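Local structure of pleckstrin homology domain-containing family A member 8 (Homo sapiens, 5KDI) at residues A[20-25]-A[193-198]; A[26-31]-A[98-103]; A[105-110]-A[187-192]; A[109-114]-A[180-185]. The protein probably transfers simple glycosphingolipids between membranes, enclosing the lipid chains in an all-helical GLTP-fold domain that here holds an oleoyl galactosylceramide. The protein carries 2 engineered substitutions. One frame throughout, in Å; residues are numbered along the deposited sequence. Where two conformers were deposited one is given.

Contact 1. Residues A[20-25]-A[193-198]; sequences SGIPTE and LAILDT
I22 reaches across from the loop before helix 24-32 to I195 and L196 on the C-terminal part of helix 172-202. Its CB points toward that helix and branches two ways. CG2 turns aside to the ring of F27, while CG1, set beside the backbone N (chi1 -57°), carries the longer arm outward. With chi2 at 165° this arm is nearly straight, and its tip CD1 does all the touching. CD1 lies 3.8 Å from CG of L196 and 4.0 Å from CG2 of I195, the two isoleucines passing each other head to tail. I195 has a second neighbour: its CD1 rests 3.9 Å from CB of S20. S20 and G21 both lie opposite L17 in a G1 beta bulge. Q75 secures this loop with both ends of its amide, NE2 donating to the carbonyl O of S20 and OE1 accepting from N of I22. L74 of helix 74-83 also packs on I22 and L196. Across the two segments there is no hydrogen bond; methyl groups meet methyl, methine and methylene carbons, so what joins loop and helix directly is apolar packing, buried at I22 and L196 and partly open to solvent at S20 and I195.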
# COMPACT_ATOMS: atom_id res chain seq x y z
N SER A 20 7.22 -1.37 -18.97
CA SER A 20 7.14 -1.29 -17.50
C SER A 20 5.72 -1.46 -16.99
O SER A 20 5.34 -0.93 -15.95
CB SER A 20 7.69 0.08 -17.02
OG SER A 20 9.04 0.24 -17.40
N GLY A 21 4.90 -2.21 -17.74
CA GLY A 21 3.51 -2.40 -17.34
C GLY A 21 3.35 -3.16 -16.05
O GLY A 21 3.91 -4.24 -15.91
N ILE A 22 2.56 -2.61 -15.11
CA ILE A 22 2.36 -3.25 -13.80
C ILE A 22 1.08 -4.07 -13.94
O ILE A 22 -0.01 -3.53 -14.10
CB ILE A 22 2.21 -2.20 -12.67
CG1 ILE A 22 3.47 -1.26 -12.63
CG2 ILE A 22 1.83 -2.89 -11.35
CD1 ILE A 22 3.31 0.03 -11.80
N PRO A 23 1.21 -5.41 -13.83
CA PRO A 23 0.03 -6.29 -13.96
C PRO A 23 -1.05 -5.91 -12.92
O PRO A 23 -0.77 -5.86 -11.69
CB PRO A 23 0.60 -7.69 -13.69
CG PRO A 23 2.03 -7.58 -13.99
CD PRO A 23 2.45 -6.20 -13.60
N THR A 24 -2.29 -5.79 -13.39
CA THR A 24 -3.36 -5.28 -12.51
C THR A 24 -3.70 -6.21 -11.34
O THR A 24 -3.72 -5.75 -10.22
CB THR A 24 -4.62 -5.08 -13.36
OG1 THR A 24 -4.28 -4.19 -14.45
CG2 THR A 24 -5.80 -4.51 -12.53
N GLU A 25 -3.99 -7.50 -11.61
CA GLU A 25 -4.44 -8.39 -10.52
C GLU A 25 -3.38 -8.56 -9.47
O GLU A 25 -3.67 -8.52 -8.27
CB GLU A 25 -4.94 -9.77 -10.99
CG GLU A 25 -6.02 -9.79 -12.06
CD GLU A 25 -6.57 -11.25 -12.30
OE1 GLU A 25 -6.26 -12.20 -11.51
OE2 GLU A 25 -7.29 -11.46 -13.33
N LEU A 193 5.99 2.24 -7.50
CA LEU A 193 5.44 3.58 -7.14
C LEU A 193 6.08 4.68 -8.03
O LEU A 193 5.43 5.65 -8.37
CB LEU A 193 5.64 3.89 -5.70
CG LEU A 193 4.83 3.05 -4.78
CD1 LEU A 193 5.23 3.27 -3.28
CD2 LEU A 193 3.35 3.31 -4.93
N ALA A 194 7.38 4.54 -8.35
CA ALA A 194 8.08 5.52 -9.20
C ALA A 194 7.47 5.56 -10.61
O ALA A 194 7.29 6.62 -11.19
CB ALA A 194 9.58 5.27 -9.22
N ILE A 195 7.17 4.36 -11.13
CA ILE A 195 6.50 4.22 -12.42
C ILE A 195 5.19 4.97 -12.37
O ILE A 195 4.83 5.72 -13.30
CB ILE A 195 6.37 2.73 -12.85
CG1 ILE A 195 7.74 2.13 -13.09
CG2 ILE A 195 5.39 2.55 -14.02
CD1 ILE A 195 7.80 0.60 -13.18
N LEU A 196 4.41 4.71 -11.34
CA LEU A 196 3.09 5.34 -11.20
C LEU A 196 3.19 6.87 -11.04
O LEU A 196 2.41 7.63 -11.62
CB LEU A 196 2.25 4.67 -10.09
CG LEU A 196 1.79 3.26 -10.39
CD1 LEU A 196 1.16 2.69 -9.17
CD2 LEU A 196 0.87 3.17 -11.63
N ASP A 197 4.15 7.28 -10.22
CA ASP A 197 4.36 8.71 -10.02
C ASP A 197 4.65 9.41 -11.34
O ASP A 197 4.08 10.46 -11.63
CB ASP A 197 5.46 8.97 -9.02
CG ASP A 197 5.10 8.69 -7.58
OD1 ASP A 197 3.92 8.49 -7.24
OD2 ASP A 197 6.04 8.66 -6.74
N THR A 198 5.52 8.81 -12.16
CA THR A 198 5.86 9.38 -13.49
C THR A 198 4.59 9.44 -14.38
O THR A 198 4.33 10.45 -15.02
CB THR A 198 7.01 8.59 -14.11
OG1 THR A 198 8.14 8.71 -13.27
CG2 THR A 198 7.31 9.09 -15.52

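Contact 2. Residues A[26-31]-A[98-103]; sequences AFLASC and LWLKRG. With 6S8 ((~{Z})-~{N}-[(~{E},2~{S},3~{R})-1-[(2~{R},3~{R},4~{S},5~{R},6~{R})-6-(hydroxymethyl)-3,4,5-tris(oxidanyl)oxan-2-yl]oxy-3-oxidanyl-octadec-4-en-2-yl]octadec-9-enamide), chain C.
L28 and L100 meet where helix 24-32 packs on helix 93-115, in the buried core of the GLTP fold, an all-helical two-layer sandwich. Their side chains cross at about a right angle, with CD2 of L28 4.1 Å from CD1 of L100 in the conformer described. The other methyl of L100, CD2, faces SG of C31 at a longer 4.4 Å. V60 backs L28, and L53 and N56 of helix 47-64 pack on L100, so this apolar contact adjoins a residue that binds the lipid headgroup through OD1. On another side of helix 93-115, W99 faces the glycolipid. Its indole lies under the start of the sugar, with C1A of 6S8 3.8 Å above the ring plane and displaced toward the rim, while the amide oxygen OAA comes within 3.3 Å of CZ3. D52, N56, K59 and H137 hydrogen-bond the lipid, completing with W99 the Asp-Asn-Lys-Trp-His headgroup site known from this family. Behind the indole, R102 presents the edge of its guanidinium group to the opposite face, NH1 lying toward the rim, and H136 packs on R102. A turn further on, the acyl chain passes against the bare backbone of G103, where the carbonyl O lies 3.7 Å from CAI, one carbon of the cis double bond.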
# COMPACT_ATOMS: atom_id res chain seq x y z
N ALA A 26 -2.15 -8.80 -9.88
CA ALA A 26 -1.08 -9.02 -8.91
C ALA A 26 -0.83 -7.80 -8.03
O ALA A 26 -0.63 -7.92 -6.82
CB ALA A 26 0.21 -9.48 -9.60
N PHE A 27 -0.85 -6.62 -8.62
CA PHE A 27 -0.71 -5.39 -7.85
C PHE A 27 -1.81 -5.27 -6.80
O PHE A 27 -1.54 -4.93 -5.65
CB PHE A 27 -0.62 -4.19 -8.80
CG PHE A 27 -0.37 -2.90 -8.06
CD1 PHE A 27 0.93 -2.49 -7.83
CD2 PHE A 27 -1.40 -2.11 -7.62
CE1 PHE A 27 1.20 -1.32 -7.18
CE2 PHE A 27 -1.13 -0.89 -6.98
CZ PHE A 27 0.15 -0.53 -6.76
N LEU A 28 -3.06 -5.47 -7.22
CA LEU A 28 -4.19 -5.30 -6.31
C LEU A 28 -4.11 -6.35 -5.19
O LEU A 28 -4.49 -6.09 -4.04
CB LEU A 28 -5.49 -5.33 -7.05
CG LEU A 28 -5.73 -4.15 -8.03
CD1 LEU A 28 -7.08 -4.36 -8.72
CD2 LEU A 28 -5.72 -2.81 -7.31
N ALA A 29 -3.62 -7.55 -5.52
CA ALA A 29 -3.46 -8.61 -4.48
C ALA A 29 -2.43 -8.22 -3.44
O ALA A 29 -2.62 -8.47 -2.23
CB ALA A 29 -3.12 -9.97 -5.11
N SER A 30 -1.38 -7.58 -3.89
CA SER A 30 -0.34 -7.10 -2.96
C SER A 30 -0.92 -6.00 -2.05
O SER A 30 -0.57 -5.90 -0.84
CB SER A 30 0.91 -6.64 -3.70
OG SER A 30 1.57 -7.80 -4.25
N CYS A 31 -1.76 -5.14 -2.62
CA CYS A 31 -2.40 -4.11 -1.80
C CYS A 31 -3.32 -4.75 -0.77
O CYS A 31 -3.36 -4.36 0.42
CB CYS A 31 -3.18 -3.16 -2.72
SG CYS A 31 -2.21 -2.12 -3.82
N LEU A 98 -4.69 6.77 -7.37
CA LEU A 98 -4.05 7.91 -6.74
C LEU A 98 -3.93 7.70 -5.24
O LEU A 98 -2.86 7.87 -4.62
CB LEU A 98 -4.76 9.19 -7.04
CG LEU A 98 -4.21 10.50 -6.45
CD1 LEU A 98 -2.81 10.79 -6.98
CD2 LEU A 98 -5.24 11.61 -6.63
N TRP A 99 -5.07 7.36 -4.65
CA TRP A 99 -5.11 7.17 -3.20
C TRP A 99 -4.43 5.86 -2.75
O TRP A 99 -3.81 5.81 -1.66
CB TRP A 99 -6.52 7.28 -2.67
CG TRP A 99 -6.97 8.69 -2.68
CD1 TRP A 99 -7.76 9.35 -3.66
CD2 TRP A 99 -6.58 9.73 -1.74
NE1 TRP A 99 -7.92 10.66 -3.33
CE2 TRP A 99 -7.24 10.95 -2.19
CE3 TRP A 99 -5.80 9.75 -0.59
CZ2 TRP A 99 -7.12 12.14 -1.47
CZ3 TRP A 99 -5.70 10.94 0.11
CH2 TRP A 99 -6.35 12.10 -0.31
N LEU A 100 -4.48 4.81 -3.58
CA LEU A 100 -3.69 3.60 -3.29
C LEU A 100 -2.20 3.90 -3.26
O LEU A 100 -1.49 3.47 -2.32
CB LEU A 100 -3.99 2.43 -4.20
CG LEU A 100 -5.27 1.68 -4.05
CD1 LEU A 100 -5.43 0.71 -5.22
CD2 LEU A 100 -5.21 0.95 -2.71
N LYS A 101 -1.70 4.64 -4.26
CA LYS A 101 -0.28 4.90 -4.27
C LYS A 101 0.16 5.78 -3.11
O LYS A 101 1.22 5.58 -2.55
CB LYS A 101 0.19 5.38 -5.65
CG LYS A 101 0.05 6.84 -5.98
CD LYS A 101 0.77 7.20 -7.27
CE LYS A 101 1.00 8.70 -7.42
NZ LYS A 101 0.04 9.15 -8.44
N ARG A 102 -0.73 6.70 -2.70
CA ARG A 102 -0.43 7.54 -1.57
C ARG A 102 -0.34 6.68 -0.30
O ARG A 102 0.55 6.86 0.53
CB ARG A 102 -1.46 8.68 -1.42
CG ARG A 102 -1.32 9.73 -2.51
CD ARG A 102 -2.51 10.70 -2.45
NE ARG A 102 -2.34 11.76 -3.45
CZ ARG A 102 -3.17 12.79 -3.58
NH1 ARG A 102 -4.27 12.78 -2.85
NH2 ARG A 102 -2.92 13.76 -4.47
N GLY A 103 -1.27 5.76 -0.17
CA GLY A 103 -1.25 4.91 0.96
C GLY A 103 -0.04 3.95 0.99
O GLY A 103 0.57 3.72 2.03
C1 6S8 C . -9.13 9.80 1.38
C2 6S8 C . -8.37 9.35 2.61
N2 6S8 C . -7.56 8.19 2.26
C3 6S8 C . -9.37 8.98 3.74
O3 6S8 C . -10.18 10.15 3.98
C4 6S8 C . -8.63 8.57 4.96
C5 6S8 C . -8.78 7.35 5.48
C6 6S8 C . -8.11 6.83 6.72
C7 6S8 C . -7.09 7.71 7.40
C8 6S8 C . -7.03 7.16 8.80
C9 6S8 C . -5.66 7.41 9.31
C10 6S8 C . -4.73 6.39 8.74
C11 6S8 C . -4.14 5.50 9.85
C12 6S8 C . -2.80 4.96 9.38
C13 6S8 C . -2.61 3.45 9.51
C14 6S8 C . -2.32 2.94 10.91
C15 6S8 C . -1.39 1.72 10.88
C16 6S8 C . -1.78 0.50 11.70
C17 6S8 C . -0.78 -0.06 12.73
C18 6S8 C . 0.50 -0.67 12.18
C1A 6S8 C . -10.19 8.82 -0.54
O1A 6S8 C . -9.97 8.77 0.85
C2A 6S8 C . -10.56 7.44 -1.03
O2A 6S8 C . -9.45 6.56 -0.77
C3A 6S8 C . -11.00 7.47 -2.50
O3A 6S8 C . -11.48 6.19 -2.86
C4A 6S8 C . -12.06 8.53 -2.69
O4A 6S8 C . -13.31 8.11 -2.16
O5A 6S8 C . -12.26 12.10 -1.53
C5M 6S8 C . -11.58 9.86 -2.12
C6A 6S8 C . -12.64 10.92 -2.27
O6A 6S8 C . -11.28 9.69 -0.74
CAA 6S8 C . -6.25 8.14 2.45
OAA 6S8 C . -5.56 9.07 2.84
CAB 6S8 C . -5.64 6.82 2.07
CAC 6S8 C . -5.82 6.11 3.44
CAD 6S8 C . -4.53 5.55 3.87
CAE 6S8 C . -4.72 4.07 3.94
CAF 6S8 C . -3.38 3.51 4.38
CAG 6S8 C . -2.96 2.33 3.48
CAH 6S8 C . -2.28 1.23 4.30
CAI 6S8 C . -0.96 1.78 4.77
CAJ 6S8 C . -0.45 1.54 5.98
CAK 6S8 C . -1.06 0.67 7.02
CAL 6S8 C . 0.18 0.32 7.86
CAM 6S8 C . 0.05 -0.94 8.69
CAN 6S8 C . -0.25 -2.12 7.81
CAO 6S8 C . 0.29 -3.38 8.45
CAP 6S8 C . 1.68 -3.71 7.98
CAQ 6S8 C . 1.78 -5.14 7.53
CAR 6S8 C . 2.73 -5.17 6.41

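Contact 3. Residues A[105-110]-A[187-192]; sequences KFLKGF and PAMEKQ. With 6S8 ((~{Z})-~{N}-[(~{E},2~{S},3~{R})-1-[(2~{R},3~{R},4~{S},5~{R},6~{R})-6-(hydroxymethyl)-3,4,5-tris(oxidanyl)oxan-2-yl]oxy-3-oxidanyl-octadec-4-en-2-yl]octadec-9-enamide), chain C.
Segments 105-110 and 187-192 run roughly antiparallel, 150° between their directions and 10.4 Å between their axes, with the CA atoms of K108 and M189 nearest each other. M189 points its thioether into the gap: in the conformer described, SD lies 3.8 Å from CB of K108. Beyond the sulfur the chain bends, and its CE reaches CD2 of L107 at 4.2 Å, the two side chains crossing at about a right angle. K108 leaves its helix with CG anti to the backbone N, then folds at its last two torsions (chi3 75°, chi4 79°). The bend carries its methylenes slantwise over the residue after M189, CD meeting CB of E190 at 3.9 Å. In the E190 conformer described, NZ of K108 and OE1 of E190 stay 4.4 Å apart, too far for a salt bridge. A water spans the distance instead, accepting from NZ at 2.8 Å and donating a weak bond to OE1. Charge is thus kept at the outer border of the contact, with sulfur and methyl groups inside. L107 also serves the lipid pocket: its CB lies 3.9 Å from CAI of the acyl chain. Next to it, CD2 of F106 approaches CAJ of the same chain at 3.6 Å. F106 and F110 pack on L125 of helix 121-131, so helix 93-115 runs between that helix and helix 172-202, which is kinked at P187.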
# COMPACT_ATOMS: atom_id res chain seq x y z
N LYS A 105 2.88 4.65 -0.37
CA LYS A 105 4.09 5.44 -0.03
C LYS A 105 4.23 5.52 1.52
O LYS A 105 5.33 5.41 2.06
CB LYS A 105 4.08 6.84 -0.61
CG LYS A 105 4.21 6.88 -2.11
CD LYS A 105 5.64 7.08 -2.60
CE LYS A 105 5.76 7.35 -4.12
NZ LYS A 105 5.36 8.75 -4.32
N PHE A 106 3.11 5.72 2.23
CA PHE A 106 3.07 5.68 3.69
C PHE A 106 3.53 4.32 4.25
O PHE A 106 4.45 4.25 5.11
CB PHE A 106 1.71 6.09 4.22
CG PHE A 106 1.53 5.87 5.70
CD1 PHE A 106 2.25 6.58 6.63
CD2 PHE A 106 0.69 4.90 6.16
CE1 PHE A 106 2.07 6.37 8.02
CE2 PHE A 106 0.52 4.70 7.50
CZ PHE A 106 1.22 5.41 8.44
N LEU A 107 2.96 3.23 3.72
CA LEU A 107 3.35 1.90 4.14
C LEU A 107 4.88 1.67 3.94
O LEU A 107 5.56 1.13 4.82
CB LEU A 107 2.53 0.86 3.30
CG LEU A 107 2.95 -0.59 3.54
CD1 LEU A 107 2.69 -1.04 5.01
CD2 LEU A 107 2.20 -1.43 2.52
N LYS A 108 5.39 2.07 2.78
CA LYS A 108 6.80 1.92 2.45
C LYS A 108 7.65 2.68 3.51
O LYS A 108 8.64 2.17 4.02
CB LYS A 108 7.12 2.36 1.04
CG LYS A 108 8.44 1.94 0.50
CD LYS A 108 8.70 2.28 -0.92
CE LYS A 108 9.00 3.73 -1.08
NZ LYS A 108 10.43 4.02 -0.69
N GLY A 109 7.23 3.93 3.82
CA GLY A 109 7.96 4.76 4.78
C GLY A 109 7.99 4.10 6.15
O GLY A 109 9.01 4.08 6.82
N PHE A 110 6.83 3.63 6.61
CA PHE A 110 6.70 3.02 7.90
C PHE A 110 7.56 1.73 7.98
O PHE A 110 8.31 1.53 8.91
CB PHE A 110 5.23 2.64 8.10
CG PHE A 110 5.01 1.69 9.26
CD1 PHE A 110 5.38 1.99 10.62
CD2 PHE A 110 4.41 0.46 9.04
CE1 PHE A 110 5.18 1.07 11.62
CE2 PHE A 110 4.20 -0.44 10.04
CZ PHE A 110 4.56 -0.16 11.35
N PRO A 187 12.16 -2.23 -2.11
CA PRO A 187 12.62 -1.68 -3.39
C PRO A 187 11.71 -2.05 -4.52
O PRO A 187 11.57 -1.29 -5.51
CB PRO A 187 13.99 -2.25 -3.57
CG PRO A 187 14.08 -3.37 -2.69
CD PRO A 187 13.17 -3.13 -1.51
N ALA A 188 11.06 -3.22 -4.45
CA ALA A 188 10.09 -3.59 -5.51
C ALA A 188 8.92 -2.62 -5.49
O ALA A 188 8.52 -2.13 -6.52
CB ALA A 188 9.59 -5.04 -5.31
N MET A 189 8.40 -2.33 -4.31
CA MET A 189 7.32 -1.36 -4.16
C MET A 189 7.75 0.01 -4.68
O MET A 189 7.03 0.69 -5.44
CB MET A 189 6.78 -1.28 -2.73
CG MET A 189 5.41 -0.67 -2.72
SD MET A 189 5.03 0.04 -1.11
CE MET A 189 5.52 -1.25 -0.01
N GLU A 190 8.95 0.44 -4.27
CA GLU A 190 9.50 1.75 -4.71
C GLU A 190 9.50 1.82 -6.24
O GLU A 190 9.20 2.87 -6.82
CB GLU A 190 10.90 1.94 -4.16
CG GLU A 190 11.60 3.28 -4.38
CD GLU A 190 13.04 3.37 -3.77
OE1 GLU A 190 13.59 2.36 -3.26
OE2 GLU A 190 13.65 4.47 -3.81
N LYS A 191 9.97 0.75 -6.89
CA LYS A 191 10.07 0.75 -8.34
C LYS A 191 8.68 0.99 -8.99
O LYS A 191 8.53 1.80 -9.92
CB LYS A 191 10.67 -0.56 -8.85
CG LYS A 191 10.72 -0.68 -10.35
CD LYS A 191 11.33 -2.02 -10.75
CE LYS A 191 11.56 -2.08 -12.24
NZ LYS A 191 12.86 -1.48 -12.70
N GLN A 192 7.69 0.26 -8.49
CA GLN A 192 6.34 0.39 -9.01
C GLN A 192 5.74 1.75 -8.70
O GLN A 192 5.10 2.37 -9.59
CB GLN A 192 5.48 -0.75 -8.50
CG GLN A 192 5.97 -2.10 -9.02
CD GLN A 192 5.36 -3.28 -8.35
OE1 GLN A 192 4.17 -3.23 -7.95
NE2 GLN A 192 6.16 -4.41 -8.24
C1 6S8 C . -9.13 9.80 1.38
C2 6S8 C . -8.37 9.35 2.61
N2 6S8 C . -7.56 8.19 2.26
C3 6S8 C . -9.37 8.98 3.74
O3 6S8 C . -10.18 10.15 3.98
C4 6S8 C . -8.63 8.57 4.96
C5 6S8 C . -8.78 7.35 5.48
C6 6S8 C . -8.11 6.83 6.72
C7 6S8 C . -7.09 7.71 7.40
C8 6S8 C . -7.03 7.16 8.80
C9 6S8 C . -5.66 7.41 9.31
C10 6S8 C . -4.73 6.39 8.74
C11 6S8 C . -4.14 5.50 9.85
C12 6S8 C . -2.80 4.96 9.38
C13 6S8 C . -2.61 3.45 9.51
C14 6S8 C . -2.32 2.94 10.91
C15 6S8 C . -1.39 1.72 10.88
C16 6S8 C . -1.78 0.50 11.70
C17 6S8 C . -0.78 -0.06 12.73
C18 6S8 C . 0.50 -0.67 12.18
C1A 6S8 C . -10.19 8.82 -0.54
O1A 6S8 C . -9.97 8.77 0.85
C2A 6S8 C . -10.56 7.44 -1.03
O2A 6S8 C . -9.45 6.56 -0.77
C3A 6S8 C . -11.00 7.47 -2.50
O3A 6S8 C . -11.48 6.19 -2.86
C4A 6S8 C . -12.06 8.53 -2.69
O4A 6S8 C . -13.31 8.11 -2.16
O5A 6S8 C . -12.26 12.10 -1.53
C5M 6S8 C . -11.58 9.86 -2.12
C6A 6S8 C . -12.64 10.92 -2.27
O6A 6S8 C . -11.28 9.69 -0.74
CAA 6S8 C . -6.25 8.14 2.45
OAA 6S8 C . -5.56 9.07 2.84
CAB 6S8 C . -5.64 6.82 2.07
CAC 6S8 C . -5.82 6.11 3.44
CAD 6S8 C . -4.53 5.55 3.87
CAE 6S8 C . -4.72 4.07 3.94
CAF 6S8 C . -3.38 3.51 4.38
CAG 6S8 C . -2.96 2.33 3.48
CAH 6S8 C . -2.28 1.23 4.30
CAI 6S8 C . -0.96 1.78 4.77
CAJ 6S8 C . -0.45 1.54 5.98
CAK 6S8 C . -1.06 0.67 7.02
CAL 6S8 C . 0.18 0.32 7.86
CAM 6S8 C . 0.05 -0.94 8.69
CAN 6S8 C . -0.25 -2.12 7.81
CAO 6S8 C . 0.29 -3.38 8.45
CAP 6S8 C . 1.68 -3.71 7.98
CAQ 6S8 C . 1.78 -5.14 7.53
CAR 6S8 C . 2.73 -5.17 6.41
O HOH W 1 12.30 1.97 -0.98

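Contact 4. Residues A[109-114]-A[180-185]; sequences GFLTEV and RDLSLY
L111 and Y185 are brought together by different first torsions: CG of Y185 is anti to its own backbone N (chi1 -172°), which sends the ring across to helix 93-115, whereas CG of L111 lies beside the N (chi1 -68°) and an extended chi2 pushes CD1 forward. That one methyl makes both contacts. It approaches CE2 of Y185 obliquely at 3.7 Å and lies 4.2 Å from CD2 of L182, whose side chain crosses that of L111 at about a right angle. L182 and Y185, three residues apart, both reach the same leucine methyl from one face of helix 172-202. This is helix-helix packing inside the GLTP fold, close to the hydrocarbon pocket: the side chain of L111 is about 4 Å from the bound lipid. Residues near the N terminus cover the same place, F4 and F11 each meeting the Y185 ring edge-to-face and F4 also touching L111. Away from the leucine contact, R180 grips D181 side-on, NE donating to OD1 at 2.8 Å from above the carboxylate plane and NH2 to OD2 at 3.2 Å. OD2 of D181 is also hydrogen-bonded to T2 and S5.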
# COMPACT_ATOMS: atom_id res chain seq x y z
N GLY A 109 7.23 3.93 3.82
CA GLY A 109 7.96 4.76 4.78
C GLY A 109 7.99 4.10 6.15
O GLY A 109 9.01 4.08 6.82
N PHE A 110 6.83 3.63 6.61
CA PHE A 110 6.70 3.02 7.90
C PHE A 110 7.56 1.73 7.98
O PHE A 110 8.31 1.53 8.91
CB PHE A 110 5.23 2.64 8.10
CG PHE A 110 5.01 1.69 9.26
CD1 PHE A 110 5.38 1.99 10.62
CD2 PHE A 110 4.41 0.46 9.04
CE1 PHE A 110 5.18 1.07 11.62
CE2 PHE A 110 4.20 -0.44 10.04
CZ PHE A 110 4.56 -0.16 11.35
N LEU A 111 7.49 0.89 6.96
CA LEU A 111 8.22 -0.37 6.98
C LEU A 111 9.72 -0.16 6.84
O LEU A 111 10.51 -0.93 7.40
CB LEU A 111 7.72 -1.34 5.92
CG LEU A 111 6.32 -1.90 6.12
CD1 LEU A 111 5.93 -2.74 4.88
CD2 LEU A 111 6.23 -2.76 7.38
N THR A 112 10.12 0.91 6.14
CA THR A 112 11.55 1.29 6.08
C THR A 112 12.08 1.67 7.45
O THR A 112 13.15 1.23 7.81
CB THR A 112 11.82 2.42 5.04
OG1 THR A 112 11.36 1.98 3.74
CG2 THR A 112 13.27 2.89 5.01
N GLU A 113 11.33 2.45 8.23
CA GLU A 113 11.73 2.77 9.61
C GLU A 113 11.94 1.48 10.41
O GLU A 113 12.93 1.34 11.12
CB GLU A 113 10.68 3.62 10.32
CG GLU A 113 10.62 5.04 9.87
CD GLU A 113 11.35 6.02 10.78
OE1 GLU A 113 11.64 5.75 11.99
OE2 GLU A 113 11.68 7.07 10.25
N VAL A 114 10.95 0.60 10.36
CA VAL A 114 11.05 -0.72 11.03
C VAL A 114 12.26 -1.54 10.58
O VAL A 114 12.98 -2.08 11.42
CB VAL A 114 9.76 -1.57 10.91
CG1 VAL A 114 10.00 -2.92 11.61
CG2 VAL A 114 8.58 -0.80 11.57
N ARG A 180 15.51 -10.02 5.18
CA ARG A 180 15.55 -10.61 3.83
C ARG A 180 14.34 -10.21 3.07
O ARG A 180 14.45 -9.70 1.94
CB ARG A 180 15.64 -12.15 3.94
CG ARG A 180 15.51 -12.97 2.66
CD ARG A 180 15.15 -14.42 2.84
NE ARG A 180 13.82 -14.55 3.44
CZ ARG A 180 13.48 -15.27 4.50
NH1 ARG A 180 14.39 -16.01 5.14
NH2 ARG A 180 12.21 -15.23 4.91
N ASP A 181 13.17 -10.39 3.66
CA ASP A 181 11.94 -10.19 2.92
C ASP A 181 11.66 -8.72 2.64
O ASP A 181 11.19 -8.36 1.53
CB ASP A 181 10.78 -10.84 3.66
CG ASP A 181 10.84 -12.35 3.63
OD1 ASP A 181 11.66 -12.91 2.83
OD2 ASP A 181 10.06 -12.98 4.40
N LEU A 182 11.86 -7.85 3.65
CA LEU A 182 11.69 -6.40 3.44
C LEU A 182 12.69 -5.82 2.49
O LEU A 182 12.37 -4.86 1.74
CB LEU A 182 11.71 -5.64 4.77
CG LEU A 182 10.45 -5.78 5.64
CD1 LEU A 182 10.66 -5.14 7.01
CD2 LEU A 182 9.20 -5.35 4.87
N SER A 183 13.89 -6.39 2.43
CA SER A 183 14.92 -5.93 1.47
C SER A 183 14.58 -6.20 0.02
O SER A 183 15.17 -5.59 -0.88
CB SER A 183 16.27 -6.56 1.82
OG SER A 183 16.76 -6.04 3.00
N LEU A 184 13.60 -7.09 -0.23
CA LEU A 184 13.02 -7.27 -1.56
C LEU A 184 11.69 -6.48 -1.71
O LEU A 184 11.48 -5.83 -2.73
CB LEU A 184 12.71 -8.77 -1.76
CG LEU A 184 13.92 -9.65 -1.95
CD1 LEU A 184 13.48 -11.11 -1.78
CD2 LEU A 184 14.54 -9.35 -3.32
N TYR A 185 10.84 -6.58 -0.69
CA TYR A 185 9.50 -5.97 -0.71
C TYR A 185 9.54 -4.47 -0.96
O TYR A 185 8.85 -3.92 -1.83
CB TYR A 185 8.80 -6.28 0.61
CG TYR A 185 7.34 -5.93 0.74
CD1 TYR A 185 6.33 -6.81 0.35
CD2 TYR A 185 6.96 -4.74 1.32
CE1 TYR A 185 4.99 -6.51 0.58
CE2 TYR A 185 5.65 -4.45 1.56
CZ TYR A 185 4.68 -5.31 1.17
OH TYR A 185 3.37 -4.97 1.48

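Overall arrangement
Contact 1 comes first along the chain and spans most of it, bringing the loop before helix 24-32 to the far part of helix 172-202; the other three contacts fall within that span. Contact 2 closes a shorter loop, from helix 24-32 to helix 93-115, and is complete before contacts 3 and 4 open. These two begin from overlapping segments of helix 93-115, sharing G109 and F110, and descend helix 172-202 in antiparallel order, so contact 4 closes inside contact 3 and no loop crosses another. Contacts 2 and 3, both touching the lipid, join helix 93-115 to helices 24-32 and 172-202; contact 1 adds the loop before helix 24-32.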